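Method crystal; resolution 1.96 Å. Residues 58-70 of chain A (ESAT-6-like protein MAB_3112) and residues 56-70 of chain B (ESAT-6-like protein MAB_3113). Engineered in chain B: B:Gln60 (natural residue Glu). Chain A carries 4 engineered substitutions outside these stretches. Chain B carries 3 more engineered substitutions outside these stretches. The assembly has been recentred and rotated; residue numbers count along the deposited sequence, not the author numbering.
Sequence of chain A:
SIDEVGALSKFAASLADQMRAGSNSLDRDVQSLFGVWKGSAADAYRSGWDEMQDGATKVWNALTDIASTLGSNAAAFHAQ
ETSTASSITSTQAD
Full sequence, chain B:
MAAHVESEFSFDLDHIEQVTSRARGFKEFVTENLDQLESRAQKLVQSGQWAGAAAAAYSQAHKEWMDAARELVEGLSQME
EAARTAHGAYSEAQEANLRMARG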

# COMPACT_ATOMS: atom_id res chain seq x y z
N LYS A 58 1.92 6.78 2.79
CA LYS A 58 2.80 6.56 3.92
C LYS A 58 3.73 5.36 3.64
O LYS A 58 4.91 5.38 4.00
N VAL A 59 3.21 4.32 3.01
CA VAL A 59 4.07 3.18 2.66
C VAL A 59 5.19 3.61 1.69
O VAL A 59 6.35 3.29 1.87
N TRP A 60 4.80 4.36 0.66
CA TRP A 60 5.69 4.80 -0.41
C TRP A 60 6.78 5.65 0.18
O TRP A 60 7.94 5.51 -0.17
N ASN A 61 6.41 6.53 1.10
CA ASN A 61 7.37 7.38 1.79
C ASN A 61 8.35 6.62 2.65
O ASN A 61 9.53 6.97 2.71
N ALA A 62 7.86 5.59 3.31
CA ALA A 62 8.73 4.79 4.17
C ALA A 62 9.70 3.97 3.33
O ALA A 62 10.87 3.86 3.68
N LEU A 63 9.21 3.42 2.23
CA LEU A 63 10.05 2.67 1.29
C LEU A 63 11.16 3.50 0.67
O LEU A 63 12.28 3.08 0.60
N THR A 64 10.83 4.69 0.23
CA THR A 64 11.77 5.61 -0.33
C THR A 64 12.83 6.02 0.67
O THR A 64 14.00 6.11 0.33
N ASP A 65 12.42 6.30 1.89
CA ASP A 65 13.36 6.63 2.96
C ASP A 65 14.33 5.50 3.20
O ASP A 65 15.52 5.72 3.19
N ILE A 66 13.86 4.28 3.43
CA ILE A 66 14.81 3.23 3.75
C ILE A 66 15.66 2.92 2.52
O ILE A 66 16.82 2.59 2.64
N ALA A 67 15.08 3.01 1.33
CA ALA A 67 15.85 2.75 0.11
C ALA A 67 17.03 3.71 0.03
O ALA A 67 18.14 3.30 -0.24
N SER A 68 16.77 4.98 0.28
CA SER A 68 17.81 6.01 0.20
C SER A 68 18.88 5.84 1.27
O SER A 68 20.07 5.96 0.99
N THR A 69 18.45 5.59 2.50
CA THR A 69 19.38 5.38 3.60
C THR A 69 20.27 4.18 3.32
O THR A 69 21.48 4.26 3.50
N LEU A 70 19.70 3.08 2.88
CA LEU A 70 20.51 1.91 2.53
C LEU A 70 21.43 2.16 1.33
O LEU A 70 22.50 1.60 1.25
N ALA B 56 17.89 0.98 13.90
CA ALA B 56 16.93 2.04 14.18
C ALA B 56 16.28 2.51 12.87
O ALA B 56 15.08 2.72 12.80
N ALA B 57 17.08 2.65 11.81
CA ALA B 57 16.56 3.15 10.53
C ALA B 57 15.54 2.17 9.97
O ALA B 57 14.42 2.54 9.57
N TYR B 58 15.90 0.89 10.01
CA TYR B 58 14.99 -0.13 9.52
C TYR B 58 13.73 -0.15 10.36
O TYR B 58 12.60 -0.20 9.84
N SER B 59 13.91 -0.11 11.67
CA SER B 59 12.81 -0.22 12.57
C SER B 59 11.80 0.93 12.30
O SER B 59 10.59 0.72 12.31
N GLN B 60 12.31 2.13 12.04
CA GLN B 60 11.47 3.30 11.83
C GLN B 60 10.64 3.15 10.57
O GLN B 60 9.45 3.41 10.59
N ALA B 61 11.29 2.76 9.47
CA ALA B 61 10.62 2.60 8.19
C ALA B 61 9.59 1.49 8.32
O ALA B 61 8.48 1.64 7.88
N HIS B 62 9.98 0.39 8.98
CA HIS B 62 9.09 -0.74 9.16
C HIS B 62 7.83 -0.40 9.99
O HIS B 62 6.72 -0.84 9.69
N LYS B 63 8.01 0.38 11.03
CA LYS B 63 6.91 0.87 11.81
C LYS B 63 5.98 1.67 10.89
O LYS B 63 4.80 1.47 10.92
N GLU B 64 6.53 2.53 10.05
CA GLU B 64 5.68 3.38 9.22
C GLU B 64 4.90 2.54 8.23
O GLU B 64 3.68 2.72 8.07
N TRP B 65 5.55 1.61 7.56
CA TRP B 65 4.81 0.90 6.55
C TRP B 65 3.83 -0.12 7.08
O TRP B 65 2.85 -0.42 6.41
N MET B 66 4.08 -0.61 8.29
CA MET B 66 3.21 -1.55 8.95
C MET B 66 1.94 -0.82 9.37
O MET B 66 0.84 -1.31 9.16
N ASP B 67 2.08 0.33 9.99
CA ASP B 67 0.90 1.06 10.39
C ASP B 67 0.16 1.50 9.15
O ASP B 67 -1.08 1.46 9.11
N ALA B 68 0.90 1.90 8.11
CA ALA B 68 0.26 2.30 6.84
C ALA B 68 -0.44 1.15 6.13
O ALA B 68 -1.53 1.31 5.59
N ALA B 69 0.20 -0.01 6.09
CA ALA B 69 -0.44 -1.20 5.55
C ALA B 69 -1.78 -1.49 6.22
O ALA B 69 -2.72 -1.83 5.53
N ARG B 70 -1.86 -1.34 7.55
CA ARG B 70 -3.12 -1.53 8.28
C ARG B 70 -4.16 -0.51 7.80
O ARG B 70 -5.32 -0.84 7.60

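The two helices run nearly antiparallel, at 162° with axes 8.2 Å apart at closest approach, and alanines from both chains lie where they pass closely, with the CA atoms of A:Ala62 and B:Ala61 5.0 Å apart. No direct hydrogen bond crosses between them; the contact is mainly apolar, with carboxylates and water at one margin.

Along chain B, B:Ala57 points toward chain A and meets the end of the pairing: its CB lies 4.3 Å from A:Thr69 CG2 and 4.4 Å from A:Ile66 CD1. B:Tyr58, chi1 t, points sideways; its nearest atom to A:Ile66 CD1 is the CA, at 4.1 Å; its hydroxyl is hydrogen-bonded elsewhere in the structure. The engineered B:Gln60 makes no contact with the chain A stretch. B:Ala61 points inward, CB 3.8 Å from A:Ile66 CB, while its carbonyl O lies 3.6 Å from A:Ala62 CB. A:Ile66 (chi1 t, chi2 p) is thus a knob in a hole formed by B:Ala57, B:Tyr58, B:Ala61 and B:Trp65. B:His62 and B:Lys63 turn away.

B:Glu64 (m, t) extends along the margin, placing OE2 3.4 Å from A:Ala62 CB and 4.2 Å from A:Asp65 OD2. Between these like charges, water 2 lies 2.4 Å from A:Asp65 OD2, notably short, and 2.9 Å from B:Glu64 OE2, within hydrogen-bonding reach of both. Water 1 lies 2.9 Å from A:Lys58 O and, in a weak contact, 3.3 Å from B:Glu64 OE2.

B:Trp65, chi1 p, is the reciprocal knob, set among A:Val59, A:Ala62, A:Leu63 and A:Ile66. A:Ile66 CG2 reaches B:Trp65 CZ3 (4.0 Å) and A:Ala62 CB reaches B:Trp65 CE3 (4.0 Å), both at the ring edge; A:Leu63 CD2 approaches B:Trp65 CE3 obliquely at 4.2 Å. B:Ala68 then points inward, its CB 3.4 Å from A:Val59 CG2 and 3.5 Å from A:Lys58 CB, before the A:Lys58 chain leads away.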

# COMPACT_ATOMS: atom_id res chain seq x y z
CB LYS A 58 1.98 6.31 5.19
CG LYS A 58 1.14 7.51 5.63
CD LYS A 58 0.42 7.27 6.97
CE LYS A 58 -0.76 8.23 7.10
NZ LYS A 58 -1.59 8.04 8.33
CB VAL A 59 3.26 1.99 2.06
CG1 VAL A 59 4.20 0.94 1.44
CG2 VAL A 59 2.36 1.36 3.09
CB TRP A 60 4.91 5.64 -1.45
CG TRP A 60 5.80 6.36 -2.46
CD1 TRP A 60 6.21 5.87 -3.67
CD2 TRP A 60 6.42 7.63 -2.32
NE1 TRP A 60 7.03 6.77 -4.30
CE2 TRP A 60 7.19 7.86 -3.49
CE3 TRP A 60 6.42 8.61 -1.32
CZ2 TRP A 60 7.93 9.02 -3.69
CZ3 TRP A 60 7.17 9.77 -1.53
CH2 TRP A 60 7.91 9.96 -2.70
CB ASN A 61 6.66 8.44 2.63
CG ASN A 61 6.31 9.68 1.81
OD1 ASN A 61 7.19 10.47 1.45
ND2 ASN A 61 5.05 9.86 1.51
CB ALA A 62 7.91 3.88 5.08
CB LEU A 63 9.22 2.04 0.15
CG LEU A 63 8.36 0.87 0.59
CD1 LEU A 63 7.36 0.51 -0.46
CD2 LEU A 63 9.21 -0.36 0.96
CB THR A 64 11.01 6.87 -0.81
OG1 THR A 64 10.16 6.50 -1.91
CG2 THR A 64 11.95 7.92 -1.24
CB ASP A 65 12.63 6.95 4.27
CG ASP A 65 11.78 8.20 4.17
OD1 ASP A 65 11.99 9.00 3.23
OD2 ASP A 65 10.90 8.37 5.05
CB ILE A 66 14.11 1.93 4.28
CG1 ILE A 66 15.08 0.98 4.98
CG2 ILE A 66 13.44 1.19 3.16
CD1 ILE A 66 15.98 1.61 5.95
CB ALA A 67 14.97 2.87 -1.14
CB SER A 68 17.17 7.38 0.34
OG SER A 68 16.24 7.55 -0.71
CB THR A 69 18.63 5.25 4.94
OG1 THR A 69 17.84 6.42 5.13
CG2 THR A 69 19.58 5.13 6.10
CB LEU A 70 19.60 0.73 2.20
CG LEU A 70 18.84 0.05 3.33
CD1 LEU A 70 17.96 -1.00 2.71
CD2 LEU A 70 19.81 -0.56 4.35
CB ALA B 56 17.60 3.21 14.92
CB ALA B 57 17.71 3.37 9.54
CB TYR B 58 15.61 -1.52 9.55
CG TYR B 58 14.57 -2.53 9.18
CD1 TYR B 58 14.04 -2.55 7.90
CD2 TYR B 58 14.06 -3.42 10.12
CE1 TYR B 58 13.06 -3.45 7.56
CE2 TYR B 58 13.08 -4.32 9.79
CZ TYR B 58 12.57 -4.33 8.50
OH TYR B 58 11.58 -5.22 8.15
CB SER B 59 13.34 -0.27 14.01
OG SER B 59 12.28 -0.32 14.92
CB GLN B 60 12.33 4.55 11.70
CG GLN B 60 11.68 5.83 12.15
CD GLN B 60 11.99 6.15 13.61
OE1 GLN B 60 13.14 6.04 14.06
NE2 GLN B 60 10.97 6.57 14.34
CB ALA B 61 11.61 2.28 7.12
CB HIS B 62 9.86 -1.89 9.79
CG HIS B 62 8.98 -3.01 10.25
ND1 HIS B 62 8.47 -3.09 11.53
CD2 HIS B 62 8.48 -4.08 9.58
CE1 HIS B 62 7.70 -4.16 11.64
NE2 HIS B 62 7.69 -4.78 10.47
CB LYS B 63 7.41 1.70 12.99
CG LYS B 63 6.29 2.26 13.89
CD LYS B 63 5.33 1.17 14.38
CE LYS B 63 4.43 1.66 15.55
NZ LYS B 63 5.25 1.97 16.78
CB GLU B 64 6.49 4.45 8.49
CG GLU B 64 7.05 5.48 9.40
CD GLU B 64 8.18 6.26 8.78
OE1 GLU B 64 8.91 6.96 9.53
OE2 GLU B 64 8.33 6.19 7.54
CB TRP B 65 5.70 0.31 5.47
CG TRP B 65 6.54 -0.86 5.76
CD1 TRP B 65 6.16 -2.07 6.20
CD2 TRP B 65 7.95 -0.93 5.53
NE1 TRP B 65 7.26 -2.91 6.27
CE2 TRP B 65 8.37 -2.22 5.87
CE3 TRP B 65 8.90 -0.01 5.09
CZ2 TRP B 65 9.69 -2.62 5.79
CZ3 TRP B 65 10.21 -0.40 5.01
CH2 TRP B 65 10.59 -1.70 5.35
CB MET B 66 3.90 -2.13 10.19
CG MET B 66 3.11 -3.18 10.94
SD MET B 66 4.08 -3.89 12.30
CE MET B 66 3.88 -2.60 13.54
CB ASP B 67 1.25 2.27 11.26
CG ASP B 67 1.73 1.86 12.65
OD1 ASP B 67 1.43 0.73 13.07
OD2 ASP B 67 2.42 2.69 13.30
CB ALA B 68 1.27 2.93 5.94
CB ALA B 69 0.47 -2.40 5.67
CB ARG B 70 -2.92 -1.42 9.80
CG ARG B 70 -4.16 -1.77 10.65
CD ARG B 70 -3.83 -1.92 12.16
NE ARG B 70 -2.97 -3.07 12.44
CZ ARG B 70 -3.39 -4.29 12.79
NH1 ARG B 70 -4.68 -4.55 12.91
NH2 ARG B 70 -2.51 -5.26 13.02
O HOH W 1 5.47 7.20 6.13
O HOH W 2 8.55 8.44 5.67